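Local coordinates for protein ribose 5-phosphate isomerase RpiB (Thermoanaerobacter tengcongensis, PDB 4EGS) that probably dephosphorylates phosphotyrosine through its N-terminal low molecular weight tyrosine phosphatase domain, the part described here, within a longer chain also assigned to the sugar-phosphate isomerases, at residues L38-G43 / D114-M119; G53-K58 / G171-L176; E67-G72 / R101-R106; E108-A113 / P132-K137. All coordinates share one frame; numbering follows the deposited sequence.

How the contacts relate
All four contacts lie in one low molecular weight phosphatase domain, round a parallel sheet with strand order 67-72, 36-41, 115-118, 138-140. Contact 1 joins its two central strands. Contact 3, centred about 8 Å from contact 1, fastens a loop to strand 67-72. Contact 4, centred about 11 Å from contact 1, ties the end of helix 108-112 to the approach to strand 138-140. Contact 2, centred about 21 Å from contact 4, pairs helices 47-61 and 159-179, with Phe39 packing against it. In sequence, contacts 3 and 4 follow in series inside contact 2, contact 3 also nests inside contact 1, and contact 1 alternates with 2 and 4, so the last long helix packs back on helix 47-61.

Contact 1: L38-G43 / D114-M119; sequences LFVCTG and DLVLAM. With BCT (bicarbonate ion), chain C.
Val40 and Val116 meet methyl to methyl across the two central parallel strands, 36-41 and 115-118, of the low molecular weight tyrosine phosphatase fold. Val40 CG2 lies 3.6 Å from Val116 CG2; the latter branch is anti to its own backbone N, while CG1 of Val116 takes the more hindered position at chi1 43°. On the same face Leu38 CB reaches Val116 CB at 3.8 Å, and Ala118 stands beside Val40. His123 and Leu127 of helix 121-130 pack on Val40 from this side.

The other face belongs to Phe39, Leu117 and Met119. Bends at chi2 and chi3 fold the Met119 chain back, bringing its CE obliquely to the Phe39 ring, 3.6 Å from CD1. Leu117 CB approaches the same ring carbon, and Arg47 and Ala51 of helix 47-61 touch Met119 in turn.

Between the two faces runs a ladder of backbone bonds: Leu38 N to Leu115 O, Leu117 N to Leu38 O, Val40 N to Leu117 O and, straightest of the four at 169°, Met119 N to Val40 O. Past this ladder the first strand ends at Cys41, the predicted nucleophile, and enters the CX5R phosphate-binding loop. A bicarbonate ion, probably from the crystallisation liquor, sits in that pocket, where Thr42 N donates to its O2 at 3.1 Å.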
# COMPACT_ATOMS: atom_id res chain seq x y z
N LEU A 38 -5.17 11.23 1.17
CA LEU A 38 -5.80 12.55 1.16
C LEU A 38 -4.76 13.65 0.98
O LEU A 38 -3.96 13.91 1.88
CB LEU A 38 -6.56 12.77 2.47
CG LEU A 38 -7.91 13.49 2.45
CD1 LEU A 38 -8.20 14.09 3.82
CD2 LEU A 38 -7.99 14.56 1.37
N PHE A 39 -4.78 14.31 -0.17
CA PHE A 39 -3.90 15.45 -0.41
C PHE A 39 -4.53 16.73 0.12
O PHE A 39 -5.71 16.99 -0.11
CB PHE A 39 -3.59 15.59 -1.90
CG PHE A 39 -2.84 14.43 -2.48
CD1 PHE A 39 -1.51 14.21 -2.16
CD2 PHE A 39 -3.46 13.56 -3.37
CE1 PHE A 39 -0.81 13.15 -2.69
CE2 PHE A 39 -2.77 12.49 -3.90
CZ PHE A 39 -1.44 12.28 -3.57
N VAL A 40 -3.75 17.52 0.85
CA VAL A 40 -4.28 18.71 1.50
C VAL A 40 -3.67 20.01 0.98
O VAL A 40 -2.45 20.20 1.00
CB VAL A 40 -4.15 18.63 3.03
CG1 VAL A 40 -4.41 19.99 3.67
CG2 VAL A 40 -5.11 17.60 3.59
N CYS A 41 -4.55 20.90 0.53
CA CYS A 41 -4.16 22.22 0.05
C CYS A 41 -4.63 23.26 1.05
O CYS A 41 -5.11 22.92 2.13
CB CYS A 41 -4.85 22.49 -1.29
SG CYS A 41 -3.76 22.89 -2.64
N THR A 42 -4.50 24.53 0.69
CA THR A 42 -5.12 25.60 1.45
C THR A 42 -6.54 25.81 0.94
O THR A 42 -7.49 25.84 1.73
CB THR A 42 -4.34 26.92 1.35
OG1 THR A 42 -3.14 26.84 2.13
CG2 THR A 42 -5.18 28.08 1.86
N GLY A 43 -6.69 25.93 -0.37
CA GLY A 43 -7.98 26.18 -0.97
C GLY A 43 -8.48 25.08 -1.89
O GLY A 43 -9.56 25.20 -2.47
N ASP A 114 -6.45 6.66 5.04
CA ASP A 114 -5.41 5.82 5.63
C ASP A 114 -4.16 6.67 5.80
O ASP A 114 -3.37 6.47 6.72
CB ASP A 114 -5.10 4.63 4.73
CG ASP A 114 -6.33 3.81 4.40
OD1 ASP A 114 -6.78 3.03 5.27
OD2 ASP A 114 -6.85 3.93 3.27
N LEU A 115 -4.00 7.64 4.90
CA LEU A 115 -2.85 8.52 4.88
C LEU A 115 -3.27 9.88 4.34
O LEU A 115 -3.98 9.96 3.34
CB LEU A 115 -1.75 7.93 4.00
CG LEU A 115 -0.63 8.85 3.54
CD1 LEU A 115 0.31 9.21 4.68
CD2 LEU A 115 0.14 8.23 2.38
N VAL A 116 -2.83 10.95 5.00
CA VAL A 116 -3.12 12.29 4.52
C VAL A 116 -1.84 13.11 4.34
O VAL A 116 -1.08 13.31 5.29
CB VAL A 116 -4.13 13.03 5.44
CG1 VAL A 116 -3.80 12.80 6.90
CG2 VAL A 116 -4.18 14.51 5.11
N LEU A 117 -1.61 13.57 3.12
CA LEU A 117 -0.39 14.29 2.78
C LEU A 117 -0.64 15.76 2.46
O LEU A 117 -1.44 16.08 1.58
CB LEU A 117 0.33 13.62 1.61
CG LEU A 117 0.98 12.27 1.90
CD1 LEU A 117 1.71 11.76 0.68
CD2 LEU A 117 1.93 12.38 3.09
N ALA A 118 0.04 16.64 3.18
CA ALA A 118 -0.08 18.08 2.96
C ALA A 118 1.01 18.57 2.01
O ALA A 118 2.14 18.10 2.05
CB ALA A 118 -0.01 18.82 4.28
N MET A 119 0.65 19.52 1.15
CA MET A 119 1.61 20.10 0.21
C MET A 119 2.68 20.89 0.94
O MET A 119 3.84 20.93 0.51
CB MET A 119 0.89 20.99 -0.80
CG MET A 119 -0.05 20.24 -1.73
SD MET A 119 0.79 18.93 -2.63
CE MET A 119 -0.18 17.52 -2.13
C BCT C . -3.41 26.54 -2.94
O1 BCT C . -2.38 26.14 -3.77
O2 BCT C . -3.21 26.25 -1.61
O3 BCT C . -4.66 26.19 -3.41

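Contact 2: G53-K58 / G171-L176; sequences GIFNAK and GLIDKL
Ile173 is the apolar centre of this contact, wedged from helix 159-179 against three residues of helix 47-61. Its CD1 meets Ile54 CD1 at 3.6 Å, while CG2, on the other branch, lies 3.8 Å from Phe55 CD1. The Phe55 ring, carried out with CG anti to the backbone N (chi1 175°), crosses the Ile173 side chain at about a right angle. One turn further on, Leu176 CD1 comes to Phe55 CE1 at 3.9 Å and extends the same oily patch. Beneath it lies the sheet: Val37 touches Phe55, and Phe39 touches Leu176.

A second kind of contact is made by the aliphatic part of Lys58. Its chain is extended as far as CE, and CD rests 3.5 Å from Ile173 CG2, shielding that methyl.

The polar element is a single, weak one. Asp174 OD1 lies beside the end of the Lys58 chain, 3.3 Å from CD, and with the bend at chi4 (-67°) it makes a long, weak salt bridge to NZ at 3.4 Å. Replacing Lys58 with an alanine would probably uncover the Ile173 methyl and leave the Asp174 carboxylate without this mate.

The segments 53-58 and 171-176 cross at -48°, their axes 9.9 Å apart. Although residues 159-180 are predicted to form a coiled coil, here the helix packs against helix 47-61 of its own chain. The chemistry, a buried hydrophobic seam edged by one loose ion pair, suggests that apolar burial probably supplies most of the cohesion, the long ion pair adding less.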
# COMPACT_ATOMS: atom_id res chain seq x y z
N GLY A 53 -4.84 14.25 -9.15
CA GLY A 53 -5.04 13.91 -10.55
C GLY A 53 -4.02 12.94 -11.12
O GLY A 53 -4.39 11.89 -11.63
N ILE A 54 -2.75 13.30 -11.04
CA ILE A 54 -1.71 12.46 -11.64
C ILE A 54 -1.41 11.21 -10.82
O ILE A 54 -0.91 10.22 -11.36
CB ILE A 54 -0.41 13.26 -11.93
CG1 ILE A 54 0.66 13.02 -10.86
CG2 ILE A 54 -0.71 14.74 -12.11
CD1 ILE A 54 0.47 13.87 -9.62
N PHE A 55 -1.71 11.24 -9.52
CA PHE A 55 -1.55 10.06 -8.68
C PHE A 55 -2.46 8.95 -9.19
O PHE A 55 -2.01 7.83 -9.41
CB PHE A 55 -1.89 10.37 -7.22
CG PHE A 55 -1.86 9.16 -6.32
CD1 PHE A 55 -0.68 8.78 -5.69
CD2 PHE A 55 -3.00 8.41 -6.10
CE1 PHE A 55 -0.65 7.67 -4.86
CE2 PHE A 55 -2.98 7.30 -5.28
CZ PHE A 55 -1.80 6.93 -4.66
N ASN A 56 -3.73 9.28 -9.37
CA ASN A 56 -4.70 8.32 -9.90
C ASN A 56 -4.29 7.84 -11.29
O ASN A 56 -4.32 6.64 -11.56
CB ASN A 56 -6.10 8.93 -9.94
CG ASN A 56 -6.70 9.07 -8.55
OD1 ASN A 56 -6.36 8.33 -7.63
ND2 ASN A 56 -7.61 10.03 -8.39
N ALA A 57 -3.89 8.77 -12.15
CA ALA A 57 -3.44 8.44 -13.49
C ALA A 57 -2.26 7.46 -13.46
O ALA A 57 -2.13 6.60 -14.32
CB ALA A 57 -3.06 9.70 -14.26
N LYS A 58 -1.40 7.61 -12.46
CA LYS A 58 -0.31 6.67 -12.24
C LYS A 58 -0.85 5.41 -11.58
O LYS A 58 -0.45 4.29 -11.91
CB LYS A 58 0.79 7.28 -11.37
CG LYS A 58 1.60 8.38 -12.05
CD LYS A 58 2.72 8.86 -11.13
CE LYS A 58 3.35 10.15 -11.63
NZ LYS A 58 4.09 9.97 -12.91
N GLY A 171 7.05 13.67 -9.70
CA GLY A 171 8.24 13.01 -9.19
C GLY A 171 8.05 12.52 -7.77
O GLY A 171 8.49 11.42 -7.42
N LEU A 172 7.40 13.33 -6.95
CA LEU A 172 7.14 12.98 -5.56
C LEU A 172 6.14 11.84 -5.44
O LEU A 172 6.27 10.97 -4.58
CB LEU A 172 6.62 14.20 -4.78
CG LEU A 172 7.60 15.36 -4.58
CD1 LEU A 172 6.88 16.52 -3.92
CD2 LEU A 172 8.79 14.92 -3.74
N ILE A 173 5.13 11.85 -6.31
CA ILE A 173 4.11 10.80 -6.30
C ILE A 173 4.70 9.46 -6.77
O ILE A 173 4.26 8.39 -6.34
CB ILE A 173 2.84 11.22 -7.10
CG1 ILE A 173 1.80 11.81 -6.15
CG2 ILE A 173 2.23 10.05 -7.83
CD1 ILE A 173 1.65 13.31 -6.23
N ASP A 174 5.71 9.53 -7.64
CA ASP A 174 6.45 8.34 -8.03
C ASP A 174 7.06 7.65 -6.81
O ASP A 174 6.97 6.43 -6.67
CB ASP A 174 7.56 8.69 -9.03
CG ASP A 174 7.06 8.75 -10.46
OD1 ASP A 174 5.97 8.19 -10.74
OD2 ASP A 174 7.76 9.33 -11.32
N LYS A 175 7.67 8.44 -5.93
CA LYS A 175 8.24 7.91 -4.70
C LYS A 175 7.13 7.45 -3.76
O LYS A 175 7.28 6.45 -3.05
CB LYS A 175 9.09 8.97 -4.00
CG LYS A 175 10.17 9.60 -4.86
CD LYS A 175 11.16 10.38 -4.00
CE LYS A 175 11.97 11.36 -4.83
NZ LYS A 175 12.65 10.70 -5.98
N LEU A 176 6.03 8.19 -3.76
CA LEU A 176 4.88 7.90 -2.92
C LEU A 176 4.33 6.51 -3.23
O LEU A 176 4.15 5.69 -2.34
CB LEU A 176 3.78 8.94 -3.16
CG LEU A 176 2.93 9.43 -1.99
CD1 LEU A 176 1.56 9.89 -2.49
CD2 LEU A 176 2.77 8.38 -0.90

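Contact 3: E67-G72 / R101-R106; sequences EAKSAG and RAKSLR
Gly72, at the end of the outer strand 67-72, forms a single bridge with Ser104 in the loop that leads to helix 108-112, beside the phosphatase active site. Both polar backbone atoms of the glycine are used. Its N donates to Lys103 O at 3.0 Å, and its O accepts from Leu105 N at 2.9 Å. The loop backbone is thus gripped immediately before and after Ser104. Lys103 O also receives a CA-H contact from Ala71 CA at 3.5 Å.

Side chains add one apolar meeting. Leu105 CG is anti to the backbone N (chi1 -165°), which brings the isobutyl group over the Ala71 methyl, Leu105 CD1 lying 3.7 Å from Ala71 CB. Val40 and Tyr131 also pack on Leu105.

Further out, basic side chains gather without touching: Lys69 NZ is 6.3 Å from Lys103 NZ, and holds Ser70 O weakly. The Arg106 guanidinium has Ser104 O over the centre of one face, and its NH1 forms a salt bridge with Asp109.

On its other side Ala71 is paired through the backbone with Cys41, the predicted nucleophile, whose side chain is about 5 Å from Gly72. The arrangement therefore lays a loop across the C-terminal end of strand 67-72, gripped at Gly72, where the parallel sheet of a low molecular weight tyrosine phosphatase ends at the phosphate-binding loop.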
# COMPACT_ATOMS: atom_id res chain seq x y z
N GLU A 67 -6.29 5.09 -4.03
CA GLU A 67 -7.04 6.18 -4.63
C GLU A 67 -6.71 7.50 -3.93
O GLU A 67 -6.33 7.51 -2.76
CB GLU A 67 -8.54 5.91 -4.56
CG GLU A 67 -9.16 6.14 -3.19
CD GLU A 67 -10.61 5.70 -3.13
OE1 GLU A 67 -11.41 6.37 -2.44
OE2 GLU A 67 -10.95 4.68 -3.77
N ALA A 68 -6.85 8.60 -4.65
CA ALA A 68 -6.51 9.91 -4.13
C ALA A 68 -7.73 10.81 -3.98
O ALA A 68 -8.63 10.79 -4.81
CB ALA A 68 -5.48 10.58 -5.02
N LYS A 69 -7.74 11.59 -2.91
CA LYS A 69 -8.77 12.60 -2.71
C LYS A 69 -8.12 13.90 -2.25
O LYS A 69 -6.98 13.90 -1.78
CB LYS A 69 -9.82 12.13 -1.71
CG LYS A 69 -11.26 12.19 -2.23
CD LYS A 69 -11.80 13.62 -2.29
CE LYS A 69 -11.74 14.20 -3.70
NZ LYS A 69 -12.05 15.66 -3.72
N SER A 70 -8.84 15.01 -2.40
CA SER A 70 -8.29 16.33 -2.09
C SER A 70 -9.18 17.11 -1.13
O SER A 70 -10.36 16.80 -0.97
CB SER A 70 -8.09 17.13 -3.37
OG SER A 70 -7.13 16.53 -4.21
N ALA A 71 -8.59 18.12 -0.49
CA ALA A 71 -9.31 19.02 0.40
C ALA A 71 -8.46 20.24 0.71
O ALA A 71 -7.24 20.21 0.55
CB ALA A 71 -9.69 18.30 1.69
N GLY A 72 -9.10 21.32 1.15
CA GLY A 72 -8.39 22.52 1.53
C GLY A 72 -8.65 22.89 2.97
O GLY A 72 -9.73 22.63 3.50
N ARG A 101 -13.99 19.80 -7.92
CA ARG A 101 -14.62 20.95 -7.29
C ARG A 101 -14.01 21.13 -5.90
O ARG A 101 -13.79 20.16 -5.18
CB ARG A 101 -16.13 20.75 -7.18
CG ARG A 101 -16.95 21.90 -7.75
CD ARG A 101 -17.54 21.56 -9.11
NE ARG A 101 -16.52 21.36 -10.14
CZ ARG A 101 -16.79 21.04 -11.40
NH1 ARG A 101 -18.04 20.87 -11.79
NH2 ARG A 101 -15.80 20.88 -12.26
N ALA A 102 -13.72 22.38 -5.54
CA ALA A 102 -13.07 22.67 -4.26
C ALA A 102 -13.93 22.24 -3.07
O ALA A 102 -15.11 22.57 -3.00
CB ALA A 102 -12.73 24.15 -4.16
N LYS A 103 -13.32 21.50 -2.15
CA LYS A 103 -14.01 21.06 -0.95
C LYS A 103 -13.21 21.47 0.28
O LYS A 103 -12.00 21.26 0.34
CB LYS A 103 -14.16 19.54 -0.95
CG LYS A 103 -14.51 18.93 -2.30
CD LYS A 103 -16.00 19.04 -2.60
CE LYS A 103 -16.31 18.33 -3.91
NZ LYS A 103 -17.77 18.28 -4.19
N SER A 104 -13.89 22.06 1.27
CA SER A 104 -13.25 22.40 2.53
C SER A 104 -13.20 21.15 3.41
O SER A 104 -14.16 20.37 3.46
CB SER A 104 -14.00 23.53 3.24
OG SER A 104 -13.35 23.90 4.45
N LEU A 105 -12.07 20.96 4.09
CA LEU A 105 -11.84 19.74 4.86
C LEU A 105 -12.77 19.63 6.07
O LEU A 105 -12.97 20.60 6.81
CB LEU A 105 -10.37 19.66 5.29
CG LEU A 105 -9.85 18.31 5.78
CD1 LEU A 105 -8.47 18.03 5.21
CD2 LEU A 105 -9.81 18.27 7.30
N ARG A 106 -13.34 18.45 6.26
CA ARG A 106 -14.25 18.18 7.36
C ARG A 106 -13.69 17.07 8.24
O ARG A 106 -12.48 16.91 8.35
CB ARG A 106 -15.62 17.76 6.82
CG ARG A 106 -16.04 18.49 5.56
CD ARG A 106 -17.02 17.64 4.75
NE ARG A 106 -17.08 18.06 3.36
CZ ARG A 106 -16.20 17.68 2.43
NH1 ARG A 106 -15.19 16.88 2.75
NH2 ARG A 106 -16.33 18.10 1.18

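Contact 4: E108-A113 / P132-K137; sequences EDLKGA and PEYADK
Lys137 reaches from the turn before strand 138-140 to the carbonyls of Leu110 and Ala113. Its CB packs near Asp114 O, and CG, held between the backbone N and the carbonyl carbon (chi1 51°), aims the fully extended remainder at the end of helix 108-112. CD passes Ala113 O at 3.3 Å; CE comes within 3.2 Å of Leu110 O. At the tip NZ donates two hydrogen bonds, to Leu110 O at 2.7 Å and to Ala113 O at 3.0 Å, the second lying in the carbonyl plane. A methionine in its place would probably leave both carbonyl oxygens without this donor and free the turn to shift.

Tyr134 covers the neighbouring flank. Its ring carbon CD2 meets Leu110 CD2 at 4.1 Å, while OH is set against the aliphatic chain of Lys111, 3.2 Å from CG. Leu110 in turn packs on Leu38 of the central sheet, and the Lys137 backbone bonds to Val116.

Far from the annotated sites, the contact brings a lysine ammonium group to two carbonyl oxygens at and just past the end of a short helix, whose partial negative charge would probably help to hold it.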
# COMPACT_ATOMS: atom_id res chain seq x y z
N GLU A 108 -15.15 13.95 7.81
CA GLU A 108 -15.45 12.80 6.96
C GLU A 108 -14.22 12.33 6.19
O GLU A 108 -14.01 11.13 6.02
CB GLU A 108 -16.57 13.16 5.97
CG GLU A 108 -17.71 12.15 5.92
CD GLU A 108 -18.82 12.58 4.98
OE1 GLU A 108 -20.00 12.50 5.39
OE2 GLU A 108 -18.52 13.01 3.85
N ASP A 109 -13.42 13.29 5.73
CA ASP A 109 -12.26 12.98 4.90
C ASP A 109 -11.09 12.41 5.70
O ASP A 109 -10.38 11.52 5.22
CB ASP A 109 -11.80 14.22 4.12
CG ASP A 109 -12.74 15.40 4.30
OD1 ASP A 109 -13.24 15.60 5.43
OD2 ASP A 109 -12.97 16.12 3.31
N LEU A 110 -10.89 12.91 6.91
CA LEU A 110 -9.77 12.48 7.74
C LEU A 110 -9.92 11.06 8.25
O LEU A 110 -8.96 10.29 8.26
CB LEU A 110 -9.56 13.45 8.90
CG LEU A 110 -8.31 14.32 8.82
CD1 LEU A 110 -8.19 14.95 7.44
CD2 LEU A 110 -8.32 15.39 9.89
N LYS A 111 -11.13 10.70 8.68
CA LYS A 111 -11.41 9.36 9.18
C LYS A 111 -11.26 8.30 8.09
O LYS A 111 -10.73 7.22 8.33
CB LYS A 111 -12.82 9.30 9.77
CG LYS A 111 -12.97 9.97 11.12
CD LYS A 111 -14.44 10.07 11.51
CE LYS A 111 -14.61 10.40 12.99
NZ LYS A 111 -14.15 9.28 13.86
N GLY A 112 -11.75 8.62 6.90
CA GLY A 112 -11.71 7.69 5.78
C GLY A 112 -10.33 7.56 5.16
O GLY A 112 -10.09 6.66 4.35
N ALA A 113 -9.42 8.45 5.55
CA ALA A 113 -8.08 8.46 4.99
C ALA A 113 -7.12 7.55 5.76
O ALA A 113 -7.00 7.66 6.98
CB ALA A 113 -7.53 9.88 4.94
N PRO A 132 -5.46 16.37 16.78
CA PRO A 132 -4.44 15.52 17.39
C PRO A 132 -4.89 14.06 17.35
O PRO A 132 -6.10 13.80 17.37
CB PRO A 132 -4.37 16.02 18.84
CG PRO A 132 -5.16 17.30 18.86
CD PRO A 132 -6.19 17.15 17.80
N GLU A 133 -3.94 13.14 17.28
CA GLU A 133 -4.20 11.70 17.21
C GLU A 133 -4.82 11.26 15.87
O GLU A 133 -5.03 10.07 15.64
CB GLU A 133 -5.01 11.19 18.41
CG GLU A 133 -4.23 11.19 19.72
CD GLU A 133 -3.95 12.58 20.26
OE1 GLU A 133 -4.92 13.35 20.44
OE2 GLU A 133 -2.77 12.92 20.49
N TYR A 134 -5.10 12.23 15.01
CA TYR A 134 -5.23 11.98 13.58
C TYR A 134 -3.84 12.23 13.04
O TYR A 134 -3.52 11.90 11.89
CB TYR A 134 -6.21 12.95 12.93
CG TYR A 134 -7.67 12.57 13.10
CD1 TYR A 134 -8.10 11.27 12.86
CD2 TYR A 134 -8.61 13.52 13.48
CE1 TYR A 134 -9.43 10.93 13.01
CE2 TYR A 134 -9.94 13.19 13.63
CZ TYR A 134 -10.34 11.89 13.39
OH TYR A 134 -11.67 11.57 13.55
N ALA A 135 -3.01 12.83 13.89
CA ALA A 135 -1.66 13.25 13.54
C ALA A 135 -0.75 12.08 13.14
O ALA A 135 0.27 12.29 12.48
CB ALA A 135 -1.04 14.03 14.69
N ASP A 136 -1.13 10.87 13.54
CA ASP A 136 -0.33 9.69 13.24
C ASP A 136 -0.28 9.41 11.74
O ASP A 136 0.69 8.84 11.24
CB ASP A 136 -0.89 8.47 13.98
CG ASP A 136 0.01 7.25 13.85
OD1 ASP A 136 -0.52 6.13 13.67
OD2 ASP A 136 1.25 7.41 13.93
N LYS A 137 -1.32 9.83 11.03
CA LYS A 137 -1.38 9.64 9.59
C LYS A 137 -1.20 10.94 8.82
O LYS A 137 -1.31 10.97 7.59
CB LYS A 137 -2.69 8.95 9.18
CG LYS A 137 -3.95 9.60 9.74
CD LYS A 137 -5.17 8.75 9.44
CE LYS A 137 -6.43 9.34 10.05
NZ LYS A 137 -7.63 8.50 9.77